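Local coordinates for protein aminoacyltransferase FemA (Staphylococcus aureus, PDB 1LRZ) that catalyses the addition of glycines 2 and 3 to the pentaglycine interpeptide bridge of staphylococcal peptidoglycan, with glycyl-tRNA as glycine donor, at residues G12-S17 / N50-A55; K2-T7 / G44-N49; H22-V27 / S72-V77; T40-I45 / A55-A60; F318-F323 / H356-Y361. All blocks are in the same frame, centred on the assembly; numbering follows the deposited sequence.

Contact 1: G12-S17 / N50-A55; sequences GAFTDS and NEVIAA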
# COMPACT_ATOMS: atom_id res chain seq x y z
N GLY A 12 -12.66 17.20 1.78
CA GLY A 12 -11.87 16.57 0.74
C GLY A 12 -10.79 17.45 0.13
O GLY A 12 -9.66 16.99 -0.10
N ALA A 13 -11.13 18.71 -0.13
CA ALA A 13 -10.19 19.65 -0.72
C ALA A 13 -9.00 19.87 0.21
O ALA A 13 -7.84 19.89 -0.24
CB ALA A 13 -10.88 20.98 -1.02
N PHE A 14 -9.27 20.05 1.49
CA PHE A 14 -8.19 20.28 2.44
C PHE A 14 -7.30 19.06 2.62
O PHE A 14 -6.07 19.15 2.51
CB PHE A 14 -8.71 20.68 3.81
CG PHE A 14 -7.63 20.84 4.83
CD1 PHE A 14 -6.75 21.91 4.74
CD2 PHE A 14 -7.50 19.93 5.87
CE1 PHE A 14 -5.74 22.08 5.69
CE2 PHE A 14 -6.50 20.08 6.82
CZ PHE A 14 -5.61 21.16 6.74
N THR A 15 -7.89 17.90 2.89
CA THR A 15 -7.07 16.71 3.09
C THR A 15 -6.23 16.32 1.86
O THR A 15 -5.12 15.83 2.01
CB THR A 15 -7.92 15.54 3.57
OG1 THR A 15 -8.94 15.26 2.60
CG2 THR A 15 -8.57 15.89 4.92
N ASP A 16 -6.75 16.56 0.65
CA ASP A 16 -6.01 16.24 -0.58
C ASP A 16 -4.75 17.11 -0.71
O ASP A 16 -3.81 16.74 -1.40
CB ASP A 16 -6.86 16.49 -1.83
CG ASP A 16 -7.73 15.30 -2.21
OD1 ASP A 16 -8.45 15.43 -3.22
OD2 ASP A 16 -7.69 14.25 -1.53
N SER A 17 -4.74 18.26 -0.06
CA SER A 17 -3.60 19.17 -0.16
C SER A 17 -2.57 19.03 0.94
O SER A 17 -1.57 19.72 0.93
CB SER A 17 -4.10 20.62 -0.18
OG SER A 17 -4.58 21.01 1.10
N ASN A 50 -12.03 32.03 6.35
CA ASN A 50 -12.89 30.88 6.09
C ASN A 50 -12.11 29.76 5.41
O ASN A 50 -12.68 28.93 4.70
CB ASN A 50 -14.08 31.30 5.20
CG ASN A 50 -14.94 32.37 5.85
OD1 ASN A 50 -15.44 32.20 6.97
ND2 ASN A 50 -15.14 33.49 5.14
N GLU A 51 -10.79 29.75 5.64
CA GLU A 51 -9.93 28.71 5.09
C GLU A 51 -9.78 27.54 6.06
O GLU A 51 -9.50 27.75 7.24
CB GLU A 51 -8.53 29.26 4.81
CG GLU A 51 -8.45 30.34 3.75
CD GLU A 51 -7.03 30.80 3.53
OE1 GLU A 51 -6.43 31.35 4.49
OE2 GLU A 51 -6.51 30.62 2.41
N VAL A 52 -9.96 26.31 5.59
CA VAL A 52 -9.78 25.15 6.47
C VAL A 52 -8.29 24.98 6.77
O VAL A 52 -7.46 24.94 5.85
CB VAL A 52 -10.29 23.84 5.82
CG1 VAL A 52 -9.94 22.63 6.73
CG2 VAL A 52 -11.79 23.92 5.60
N ILE A 53 -7.94 24.88 8.05
CA ILE A 53 -6.55 24.68 8.44
C ILE A 53 -6.37 23.41 9.30
O ILE A 53 -5.29 23.18 9.85
CB ILE A 53 -5.98 25.91 9.21
CG1 ILE A 53 -6.81 26.19 10.46
CG2 ILE A 53 -5.96 27.12 8.28
CD1 ILE A 53 -6.20 27.28 11.35
N ALA A 54 -7.41 22.60 9.40
CA ALA A 54 -7.36 21.34 10.15
C ALA A 54 -8.66 20.60 9.90
O ALA A 54 -9.72 21.23 9.77
CB ALA A 54 -7.19 21.60 11.64
N ALA A 55 -8.59 19.28 9.85
CA ALA A 55 -9.79 18.49 9.60
C ALA A 55 -9.68 17.08 10.16
O ALA A 55 -8.58 16.57 10.38
CB ALA A 55 -10.06 18.41 8.09

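Contact 2: K2-T7 / G44-N49; sequences KFTNLT and GIKNNN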
# COMPACT_ATOMS: atom_id res chain seq x y z
N LYS A 2 -11.80 29.01 14.35
CA LYS A 2 -12.93 28.43 15.05
C LYS A 2 -13.06 26.95 14.72
O LYS A 2 -12.80 26.53 13.58
CB LYS A 2 -14.23 29.15 14.67
CG LYS A 2 -15.48 28.57 15.34
CD LYS A 2 -16.67 29.54 15.30
CE LYS A 2 -17.11 29.85 13.87
NZ LYS A 2 -18.21 30.88 13.81
N PHE A 3 -13.43 26.15 15.72
CA PHE A 3 -13.63 24.72 15.51
C PHE A 3 -15.03 24.65 14.95
O PHE A 3 -15.92 25.38 15.41
CB PHE A 3 -13.57 23.96 16.84
CG PHE A 3 -13.53 22.45 16.69
CD1 PHE A 3 -12.32 21.78 16.53
CD2 PHE A 3 -14.71 21.70 16.74
CE1 PHE A 3 -12.28 20.39 16.43
CE2 PHE A 3 -14.68 20.31 16.63
CZ PHE A 3 -13.46 19.65 16.48
N THR A 4 -15.25 23.80 13.96
CA THR A 4 -16.57 23.68 13.37
C THR A 4 -16.72 22.40 12.56
O THR A 4 -15.78 21.62 12.42
CB THR A 4 -16.86 24.90 12.46
OG1 THR A 4 -18.20 24.81 11.96
CG2 THR A 4 -15.89 24.94 11.29
N ASN A 5 -17.93 22.17 12.04
CA ASN A 5 -18.19 21.02 11.20
C ASN A 5 -17.82 21.48 9.79
O ASN A 5 -17.92 22.66 9.48
CB ASN A 5 -19.66 20.62 11.27
CG ASN A 5 -19.98 19.80 12.49
OD1 ASN A 5 -19.68 18.60 12.55
ND2 ASN A 5 -20.56 20.44 13.49
N LEU A 6 -17.40 20.55 8.94
CA LEU A 6 -17.02 20.88 7.58
C LEU A 6 -17.92 20.15 6.59
O LEU A 6 -18.45 19.08 6.90
CB LEU A 6 -15.56 20.45 7.31
CG LEU A 6 -14.42 20.94 8.20
CD1 LEU A 6 -13.12 20.30 7.72
CD2 LEU A 6 -14.30 22.48 8.14
N THR A 7 -18.09 20.73 5.41
CA THR A 7 -18.88 20.08 4.37
C THR A 7 -17.93 19.06 3.76
O THR A 7 -16.72 19.17 3.90
CB THR A 7 -19.29 21.06 3.28
OG1 THR A 7 -18.12 21.51 2.58
CG2 THR A 7 -20.01 22.28 3.90
N GLY A 44 -13.33 20.29 11.91
CA GLY A 44 -12.10 20.94 11.53
C GLY A 44 -12.00 22.33 12.12
O GLY A 44 -12.79 22.72 12.98
N ILE A 45 -11.01 23.08 11.65
CA ILE A 45 -10.81 24.44 12.11
C ILE A 45 -10.69 25.31 10.87
O ILE A 45 -10.09 24.91 9.87
CB ILE A 45 -9.49 24.60 12.92
CG1 ILE A 45 -9.55 23.76 14.20
CG2 ILE A 45 -9.25 26.07 13.26
CD1 ILE A 45 -8.23 23.66 14.91
N LYS A 46 -11.30 26.49 10.93
CA LYS A 46 -11.23 27.44 9.84
C LYS A 46 -10.62 28.70 10.41
O LYS A 46 -10.81 29.00 11.60
CB LYS A 46 -12.61 27.76 9.30
CG LYS A 46 -13.21 26.68 8.42
CD LYS A 46 -14.51 27.18 7.83
CE LYS A 46 -15.06 26.23 6.82
NZ LYS A 46 -16.13 26.90 6.04
N ASN A 47 -9.87 29.43 9.60
CA ASN A 47 -9.26 30.67 10.06
C ASN A 47 -10.18 31.85 9.71
O ASN A 47 -11.35 31.65 9.35
CB ASN A 47 -7.89 30.88 9.40
CG ASN A 47 -7.97 31.03 7.90
OD1 ASN A 47 -9.04 31.29 7.34
ND2 ASN A 47 -6.84 30.86 7.22
N ASN A 48 -9.65 33.06 9.82
CA ASN A 48 -10.41 34.28 9.54
C ASN A 48 -10.90 34.36 8.10
O ASN A 48 -11.96 34.95 7.85
CB ASN A 48 -9.55 35.51 9.86
CG ASN A 48 -9.10 35.56 11.30
OD1 ASN A 48 -9.92 35.46 12.22
ND2 ASN A 48 -7.79 35.71 11.51
N ASN A 49 -10.15 33.79 7.17
CA ASN A 49 -10.52 33.83 5.76
C ASN A 49 -11.41 32.67 5.37
O ASN A 49 -11.54 32.35 4.18
CB ASN A 49 -9.28 33.79 4.86
CG ASN A 49 -8.32 34.91 5.15
OD1 ASN A 49 -8.72 36.07 5.24
ND2 ASN A 49 -7.04 34.58 5.30

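Contact 3: H22-V27 / S72-V77; sequences HFTQTV and SNRGPV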
# COMPACT_ATOMS: atom_id res chain seq x y z
N HIS A 22 -4.22 10.40 5.66
CA HIS A 22 -4.46 8.97 5.39
C HIS A 22 -5.62 8.75 4.43
O HIS A 22 -6.50 9.61 4.31
CB HIS A 22 -4.74 8.27 6.72
CG HIS A 22 -4.52 6.79 6.69
ND1 HIS A 22 -5.50 5.89 7.05
CD2 HIS A 22 -3.41 6.05 6.44
CE1 HIS A 22 -5.01 4.66 7.02
NE2 HIS A 22 -3.74 4.73 6.65
N PHE A 23 -5.66 7.59 3.78
CA PHE A 23 -6.73 7.30 2.82
C PHE A 23 -8.09 7.22 3.52
O PHE A 23 -9.12 7.25 2.86
CB PHE A 23 -6.46 6.01 2.01
CG PHE A 23 -6.33 4.76 2.85
CD1 PHE A 23 -5.07 4.28 3.22
CD2 PHE A 23 -7.46 4.06 3.25
CE1 PHE A 23 -4.94 3.12 3.98
CE2 PHE A 23 -7.34 2.89 4.02
CZ PHE A 23 -6.07 2.42 4.38
N THR A 24 -8.08 7.11 4.85
CA THR A 24 -9.33 7.08 5.62
C THR A 24 -9.85 8.51 5.89
O THR A 24 -10.97 8.70 6.35
CB THR A 24 -9.15 6.37 6.99
OG1 THR A 24 -7.93 6.83 7.60
CG2 THR A 24 -9.08 4.85 6.81
N GLN A 25 -9.01 9.51 5.61
CA GLN A 25 -9.41 10.92 5.80
C GLN A 25 -9.81 11.47 4.43
O GLN A 25 -9.25 12.46 3.95
CB GLN A 25 -8.25 11.73 6.39
CG GLN A 25 -7.93 11.38 7.86
CD GLN A 25 -9.11 11.64 8.81
OE1 GLN A 25 -9.43 10.81 9.68
NE2 GLN A 25 -9.75 12.78 8.64
N THR A 26 -10.79 10.81 3.81
CA THR A 26 -11.26 11.18 2.47
C THR A 26 -12.78 11.17 2.37
O THR A 26 -13.48 10.60 3.22
CB THR A 26 -10.75 10.18 1.40
OG1 THR A 26 -11.25 8.88 1.72
CG2 THR A 26 -9.23 10.14 1.38
N VAL A 27 -13.30 11.78 1.31
CA VAL A 27 -14.73 11.82 1.09
C VAL A 27 -15.25 10.41 0.83
O VAL A 27 -16.32 10.03 1.31
CB VAL A 27 -15.06 12.74 -0.09
CG1 VAL A 27 -16.53 12.63 -0.46
CG2 VAL A 27 -14.72 14.17 0.28
N SER A 72 -10.91 8.69 15.71
CA SER A 72 -10.43 9.68 14.74
C SER A 72 -10.00 9.16 13.36
O SER A 72 -9.56 9.94 12.52
CB SER A 72 -9.28 10.50 15.34
OG SER A 72 -8.12 9.71 15.49
N ASN A 73 -10.09 7.85 13.14
CA ASN A 73 -9.75 7.28 11.84
C ASN A 73 -8.42 7.74 11.22
O ASN A 73 -8.40 8.18 10.07
CB ASN A 73 -10.88 7.57 10.85
CG ASN A 73 -12.22 6.97 11.28
OD1 ASN A 73 -12.89 7.48 12.18
ND2 ASN A 73 -12.60 5.87 10.64
N ARG A 74 -7.32 7.62 11.97
CA ARG A 74 -5.99 8.02 11.48
C ARG A 74 -5.83 9.53 11.31
O ARG A 74 -4.84 10.00 10.74
CB ARG A 74 -5.67 7.33 10.14
CG ARG A 74 -5.02 5.96 10.28
CD ARG A 74 -3.79 6.06 11.15
NE ARG A 74 -2.90 4.91 11.08
CZ ARG A 74 -1.87 4.76 11.90
NH1 ARG A 74 -1.07 3.70 11.80
NH2 ARG A 74 -1.66 5.67 12.84
N GLY A 75 -6.81 10.28 11.79
CA GLY A 75 -6.74 11.73 11.70
C GLY A 75 -6.36 12.26 13.06
O GLY A 75 -6.09 11.47 13.96
N PRO A 76 -6.36 13.58 13.27
CA PRO A 76 -6.69 14.63 12.30
C PRO A 76 -5.58 15.00 11.32
O PRO A 76 -4.42 14.64 11.52
CB PRO A 76 -7.05 15.81 13.19
CG PRO A 76 -6.11 15.64 14.34
CD PRO A 76 -6.17 14.16 14.62
N VAL A 77 -5.96 15.72 10.28
CA VAL A 77 -5.00 16.20 9.29
C VAL A 77 -4.84 17.66 9.72
O VAL A 77 -5.80 18.42 9.75
CB VAL A 77 -5.58 16.12 7.87
CG1 VAL A 77 -4.55 16.58 6.86
CG2 VAL A 77 -6.02 14.66 7.59
O HOH W 1 -4.50 11.42 8.44

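Contact 4: T40-I45 / A55-A60; sequences THLVGI and ACLLTA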
# COMPACT_ATOMS: atom_id res chain seq x y z
N THR A 40 -21.27 9.44 11.51
CA THR A 40 -20.03 10.02 11.01
C THR A 40 -20.00 11.54 11.08
O THR A 40 -20.97 12.21 10.72
CB THR A 40 -19.80 9.57 9.54
OG1 THR A 40 -20.02 8.16 9.45
CG2 THR A 40 -18.37 9.87 9.10
N HIS A 41 -18.89 12.08 11.57
CA HIS A 41 -18.71 13.52 11.71
C HIS A 41 -17.50 14.04 10.94
O HIS A 41 -16.46 13.37 10.85
CB HIS A 41 -18.49 13.91 13.18
CG HIS A 41 -19.63 13.57 14.09
ND1 HIS A 41 -20.04 12.27 14.31
CD2 HIS A 41 -20.38 14.35 14.90
CE1 HIS A 41 -20.99 12.27 15.23
NE2 HIS A 41 -21.21 13.52 15.61
N LEU A 42 -17.65 15.24 10.39
CA LEU A 42 -16.56 15.90 9.68
C LEU A 42 -16.34 17.20 10.44
O LEU A 42 -17.17 18.11 10.38
CB LEU A 42 -16.92 16.19 8.23
CG LEU A 42 -17.17 14.98 7.31
CD1 LEU A 42 -17.50 15.49 5.91
CD2 LEU A 42 -15.94 14.08 7.28
N VAL A 43 -15.24 17.27 11.18
CA VAL A 43 -14.92 18.45 11.96
C VAL A 43 -13.60 19.05 11.50
O VAL A 43 -12.84 18.42 10.75
CB VAL A 43 -14.85 18.11 13.49
CG1 VAL A 43 -16.18 17.53 13.96
CG2 VAL A 43 -13.71 17.12 13.76
N GLY A 44 -13.33 20.29 11.91
CA GLY A 44 -12.10 20.94 11.53
C GLY A 44 -12.00 22.33 12.12
O GLY A 44 -12.79 22.72 12.98
N ILE A 45 -11.01 23.08 11.65
CA ILE A 45 -10.81 24.44 12.11
C ILE A 45 -10.69 25.31 10.87
O ILE A 45 -10.09 24.91 9.87
CB ILE A 45 -9.49 24.60 12.92
CG1 ILE A 45 -9.55 23.76 14.20
CG2 ILE A 45 -9.25 26.07 13.26
CD1 ILE A 45 -8.23 23.66 14.91
N ALA A 55 -8.59 19.28 9.85
CA ALA A 55 -9.79 18.49 9.60
C ALA A 55 -9.68 17.08 10.16
O ALA A 55 -8.58 16.57 10.38
CB ALA A 55 -10.06 18.41 8.09
N CYS A 56 -10.82 16.45 10.38
CA CYS A 56 -10.82 15.09 10.85
C CYS A 56 -12.16 14.44 10.66
O CYS A 56 -13.22 15.03 10.96
CB CYS A 56 -10.44 14.99 12.33
SG CYS A 56 -9.98 13.31 12.84
N LEU A 57 -12.12 13.24 10.11
CA LEU A 57 -13.31 12.46 9.91
C LEU A 57 -13.39 11.62 11.19
O LEU A 57 -12.41 10.99 11.59
CB LEU A 57 -13.18 11.57 8.68
CG LEU A 57 -14.31 10.60 8.37
CD1 LEU A 57 -14.15 10.11 6.94
CD2 LEU A 57 -14.27 9.42 9.33
N LEU A 58 -14.53 11.66 11.86
CA LEU A 58 -14.73 10.92 13.10
C LEU A 58 -15.90 9.97 12.91
O LEU A 58 -16.85 10.30 12.20
CB LEU A 58 -15.08 11.87 14.25
CG LEU A 58 -14.19 13.07 14.59
CD1 LEU A 58 -14.95 13.99 15.55
CD2 LEU A 58 -12.89 12.60 15.20
N THR A 59 -15.81 8.80 13.53
CA THR A 59 -16.92 7.86 13.49
C THR A 59 -17.27 7.57 14.94
O THR A 59 -16.40 7.59 15.82
CB THR A 59 -16.56 6.53 12.76
OG1 THR A 59 -15.31 6.03 13.25
CG2 THR A 59 -16.51 6.75 11.24
N ALA A 60 -18.54 7.32 15.19
CA ALA A 60 -19.00 7.05 16.55
C ALA A 60 -19.86 5.80 16.56
O ALA A 60 -20.64 5.57 15.64
CB ALA A 60 -19.79 8.24 17.08

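Contact 5: F318-F323 / H356-Y361; sequences FFINPF and HGIDRY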
# COMPACT_ATOMS: atom_id res chain seq x y z
N PHE A 318 -4.83 -1.63 -3.98
CA PHE A 318 -4.15 -0.37 -3.73
C PHE A 318 -5.03 0.85 -3.54
O PHE A 318 -6.01 1.05 -4.26
CB PHE A 318 -3.20 -0.04 -4.89
CG PHE A 318 -1.98 -0.92 -4.96
CD1 PHE A 318 -2.07 -2.22 -5.45
CD2 PHE A 318 -0.73 -0.43 -4.57
CE1 PHE A 318 -0.93 -3.03 -5.54
CE2 PHE A 318 0.41 -1.22 -4.65
CZ PHE A 318 0.31 -2.53 -5.14
N PHE A 319 -4.66 1.69 -2.57
CA PHE A 319 -5.37 2.95 -2.34
C PHE A 319 -4.50 4.06 -2.95
O PHE A 319 -3.27 4.07 -2.79
CB PHE A 319 -5.59 3.18 -0.85
CG PHE A 319 -6.51 2.17 -0.23
CD1 PHE A 319 -6.19 1.57 0.99
CD2 PHE A 319 -7.66 1.77 -0.89
CE1 PHE A 319 -7.02 0.59 1.54
CE2 PHE A 319 -8.50 0.78 -0.35
CZ PHE A 319 -8.18 0.19 0.87
N ILE A 320 -5.14 4.97 -3.68
CA ILE A 320 -4.41 6.03 -4.36
C ILE A 320 -4.92 7.41 -3.99
O ILE A 320 -6.07 7.75 -4.24
CB ILE A 320 -4.50 5.85 -5.91
CG1 ILE A 320 -3.94 4.49 -6.32
CG2 ILE A 320 -3.75 6.97 -6.62
CD1 ILE A 320 -4.91 3.36 -6.15
N ASN A 321 -4.05 8.20 -3.40
CA ASN A 321 -4.40 9.55 -3.02
C ASN A 321 -3.20 10.44 -3.32
O ASN A 321 -2.09 9.94 -3.55
CB ASN A 321 -4.79 9.59 -1.54
CG ASN A 321 -6.06 8.80 -1.27
OD1 ASN A 321 -7.17 9.30 -1.48
ND2 ASN A 321 -5.91 7.54 -0.83
N PRO A 322 -3.41 11.76 -3.34
CA PRO A 322 -2.31 12.67 -3.64
C PRO A 322 -1.05 12.48 -2.79
O PRO A 322 0.06 12.64 -3.28
CB PRO A 322 -2.94 14.05 -3.44
CG PRO A 322 -4.38 13.81 -3.86
CD PRO A 322 -4.68 12.49 -3.15
N PHE A 323 -1.22 12.14 -1.51
CA PHE A 323 -0.07 11.98 -0.63
C PHE A 323 0.74 10.71 -0.87
O PHE A 323 1.96 10.70 -0.71
CB PHE A 323 -0.53 12.00 0.83
CG PHE A 323 0.58 11.75 1.82
CD1 PHE A 323 1.71 12.57 1.83
CD2 PHE A 323 0.48 10.74 2.77
CE1 PHE A 323 2.73 12.38 2.77
CE2 PHE A 323 1.48 10.54 3.72
CZ PHE A 323 2.61 11.36 3.72
N HIS A 356 2.28 9.83 -12.25
CA HIS A 356 1.21 10.75 -11.89
C HIS A 356 1.39 11.62 -10.66
O HIS A 356 0.44 11.91 -9.95
CB HIS A 356 -0.10 9.96 -11.81
CG HIS A 356 -0.37 9.17 -13.05
ND1 HIS A 356 -0.68 9.76 -14.26
CD2 HIS A 356 -0.29 7.84 -13.29
CE1 HIS A 356 -0.76 8.83 -15.19
NE2 HIS A 356 -0.53 7.66 -14.63
N GLY A 357 2.64 12.03 -10.44
CA GLY A 357 2.98 12.93 -9.35
C GLY A 357 2.73 12.58 -7.90
O GLY A 357 2.42 13.47 -7.10
N ILE A 358 2.85 11.31 -7.53
CA ILE A 358 2.68 10.93 -6.13
C ILE A 358 4.09 10.54 -5.72
O ILE A 358 4.68 9.60 -6.28
CB ILE A 358 1.67 9.75 -6.00
CG1 ILE A 358 0.28 10.22 -6.46
CG2 ILE A 358 1.63 9.26 -4.55
CD1 ILE A 358 -0.73 9.09 -6.70
N ASP A 359 4.64 11.28 -4.76
CA ASP A 359 6.02 11.09 -4.32
C ASP A 359 6.29 10.11 -3.18
O ASP A 359 7.39 10.09 -2.63
CB ASP A 359 6.60 12.45 -3.93
CG ASP A 359 6.50 13.47 -5.05
OD1 ASP A 359 6.81 13.11 -6.20
OD2 ASP A 359 6.12 14.62 -4.76
N ARG A 360 5.30 9.30 -2.84
CA ARG A 360 5.47 8.35 -1.74
C ARG A 360 4.79 7.04 -2.07
O ARG A 360 3.63 7.02 -2.47
CB ARG A 360 4.88 8.96 -0.48
CG ARG A 360 4.81 8.05 0.74
CD ARG A 360 4.44 8.91 1.95
NE ARG A 360 3.89 8.15 3.07
CZ ARG A 360 4.40 8.14 4.30
NH1 ARG A 360 5.49 8.85 4.58
NH2 ARG A 360 3.78 7.47 5.27
N TYR A 361 5.51 5.94 -1.91
CA TYR A 361 4.98 4.62 -2.19
C TYR A 361 5.05 3.84 -0.88
O TYR A 361 6.13 3.51 -0.40
CB TYR A 361 5.81 3.93 -3.28
CG TYR A 361 5.21 2.64 -3.77
CD1 TYR A 361 4.20 2.63 -4.74
CD2 TYR A 361 5.64 1.41 -3.26
CE1 TYR A 361 3.65 1.44 -5.19
CE2 TYR A 361 5.09 0.21 -3.70
CZ TYR A 361 4.10 0.23 -4.66
OH TYR A 361 3.57 -0.96 -5.09
O HOH W 2 2.78 13.11 -3.27
O HOH W 3 0.26 13.93 -5.54

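Contact 1: G12-S17 / N50-A55
The ring of Phe14 lies against strand residues Val52 to Ala55 and carries nearly all of this contact. Its CG is anti to the backbone N (chi1 177°), and the bond from CA to CB already points at the strand. Val52 answers with one methyl: CG1 sits over a face of the ring, 3.8 Å from the Phe14 centroid and 24° off the ring normal, a CH-pi contact displaced toward the rim, where Val52 CG1 is 3.5 Å from Phe14 CG. The rest of the ring follows the strand backbone. Phe14 CD1 comes within 3.3 Å of Val52 O, and Phe14 CZ reaches the next peptide, 3.5 Å from Ala54 N. At the other ortho carbon, Phe14 CD2 meets Ala55 CB at 3.7 Å, while CG2 of Thr15 touches the same methyl more loosely. Thr15 OG1 turns to Phe11 O within its own helix.

No hydrogen bond joins the two segments; the ring packs on methyls and on the peptide backbone. Val77 of the adjoining strand also touches Phe14, and Leu6 touches Val52 and Ala55. Ile53 and Ala54 together face Ile45 in a classic beta bulge, beside which the ring lies. Helix 12-16 and strand 52-55 run nearly perpendicular, at 85° with axes 8.7 Å apart, an alpha/beta layer in which a helix lies across one face of the seven-stranded mixed sheet.

Contact 2: K2-T7 / G44-N49
Lys2 and Lys46 pair through their backbones as the first hydrogen-bonded pair of an antiparallel strand pairing: Lys2 N donates to Lys46 O at 2.9 Å, and Lys46 N returns a bond to Lys2 O. The second hydrogen-bonded pair is Thr4 with Gly44, in which Thr4 N binds Gly44 O and Gly44 N binds Thr4 O at 2.8 Å, the latter more bent at 141°. Between them lies the non-hydrogen-bonded pair of Phe3 and Ile45, whose CA atoms are 4.4 Å apart. A CA-H...O contact from Ile45 CA to Lys2 O, 3.2 Å long, adds to the seam.

The side chains divide between the faces. Phe3 and Ile45 share one, crossing at about a right angle with Phe3 CD1 4.1 Å from Ile45 CG1; with CG anti to the backbone N (chi1 -170°), the Phe3 ring has Gly44 O over one of its faces, displaced toward the rim. Thr4 and Lys46 take the other face, where Leu6 also packs. Leu6 and Lys46 slide past each other in opposite directions, Leu6 CD2 meeting Lys46 CE at 4.0 Å, and Leu6 CD1 packs directly on Gly44 CA at the same distance.

Farther out, Lys46 NZ forms a salt bridge with Glu10 of helix 8-16, and Phe88 and Phe89 of helix 83-98 back Ile45. The N-terminal strand 2-5 forms an outermost strand of the mixed sheet, joined antiparallel to strand 39-46.

Contact 3: H22-V27 / S72-V77
His22 and Thr24 are brought to Arg74 and Asn73 by their first torsions. His22 CG is anti to the backbone N (chi1 -159°), which places CG on the side of Arg74, whereas Thr24 OG1 stands between its backbone N and carbonyl carbon (chi1 45°). That hydroxyl links the two segments. It accepts from His22 ND1 at 2.7 Å, a nearly straight bond (168°) with the oxygen in the ring plane, and donates to Asn73 O at 2.9 Å, approaching from above the carbonyl plane. Together with a bond from His22 NE2 to the hydroxyl of Tyr364, the bond from ND1 helps to fix the rotation of the ring.

Arg74 CG lies over one face of the imidazole, 3.6 Å from the His22 centroid and offset toward the rim; Phe23 CD1 lies over the opposite face. The ring is thus sandwiched between an aliphatic methylene and a ring carbon of Phe23. Gln25 and Val77 slide past each other in opposite directions, with Gln25 CG 3.8 Å from Val77 CG2. A water lies between the backbones, accepting from His22 N and probably donating to Arg74 O at 2.7 Å.

Each segment makes a turn: type I from His22 to Gln25, type I' from Ser72 to Gly75, the latter followed by a cis peptide before Pro76. The first lies between helices 8-16 and 27-35, with Thr26 capping the N-terminus of the latter; the second interrupts strand 67-78, between strands 52-63 and 102-107 of the mixed sheet.

Contact 4: T40-I45 / A55-A60
Val43 and Leu58 form the apolar centre on one face of the two strands, crossing at about a right angle with Val43 CG2 3.8 Å from Leu58 CD1. With Val43 CG1 anti to the carbonyl carbon (chi1 -59°), CG2 stands between the backbone N and the carbonyl carbon, from where it also meets Cys56 CB at 4.2 Å. On the opposite face Leu42 CD2 packs obliquely on Leu57 CB at 4.0 Å, and Leu57 CD2 continues to Thr40 CG2. Where Gly44 pairs with Ala55 the strands close to 3.9 Å between their CA atoms.

These residues belong to the antiparallel beta hairpin of strands 39-46 and 52-63, in the interior of the mixed sheet, their N-to-C directions 161° apart. Its hydrogen-bonded pairs are His41 with Leu58 and Val43 with Cys56. The former is nearly straight in both directions, His41 N to Leu58 O being 2.8 Å at 174°; in the latter, Cys56 N to Val43 O is more bent.

Helix 83-98 packs on the Val43 and Leu58 face, through Tyr96 and Leu93, while Tyr30 of helix 27-35 touches Thr40 and Leu42 on the other. Toward the polar end Thr40 and Thr59 lie side by side, pointing the same way; Thr40 OG1 bonds to Tyr38 O, and Thr59 OG1 lies close to the Asn73 side chain.

Contact 5: F318-F323 / H356-Y361
Ile358 is the first residue of 356-361 whose side chain packs on 318-323, but Gly357, at positive phi, already joins it through solvent. One water donates to both Gly357 O and Pro322 O; a second also donates to Pro322 O, at 2.8 Å, and accepts from Asp359 N. The Pro322 carbonyl is therefore held by two waters that tie it to the loop before strand 360-365.

Ile358 crosses Ile320 at about a right angle, with CD1 3.7 Å from Ile320 CG2 and 3.5 Å from Asn321 O. Arg360 follows. Its chain is extended from CG to NE, CG being anti to the backbone N (chi1 173°), and passes over a face of Phe323. Arg360 CD makes a CH-pi contact 4.0 Å from the Phe323 centroid. The guanidinium plane is inclined by 26° to the ring, and Arg360 NE is 3.5 Å from Phe323 CE2. Glu324 forms a salt bridge with NE, while Tyr20 and Tyr110 bind NH1 and NH2, so the group is gripped at all three nitrogens.

Tyr361 turns to Phe318, its OH lying at the edge of that ring, 3.2 Å from Phe318 CE2; the hydroxyl bonds to Gln346 of helix 341-355. Strands 310-320 and 360-365 flank strand 325-332 on either side. Phe318 and Tyr361 meet across it, over Val325, while Ile358 and Arg360 pack at the strand ends, in a mixed sheet packed against a helix.

Overall arrangement
Contacts 1 to 4 cluster on the seven-stranded mixed sheet, their centres 9 to 16 Å apart, whereas contact 5 belongs to the nine-stranded sheet, about 27 Å from contact 2 between centres. Contacts 2 and 4 share Gly44 and Ile45 on strand 39-46; contacts 1 and 4 share Ala55 on strand 52-63. Along the chain, contact 4 is nested within the loop closed by contact 3, contacts 1 and 3 interlace, and contact 5 comes last. Phe23 of contact 3 meets Phe319 of contact 5, and Asp16 of contact 1 touches Pro322, so the N-terminal segments connect the two sheets of this aminoacyltransferase.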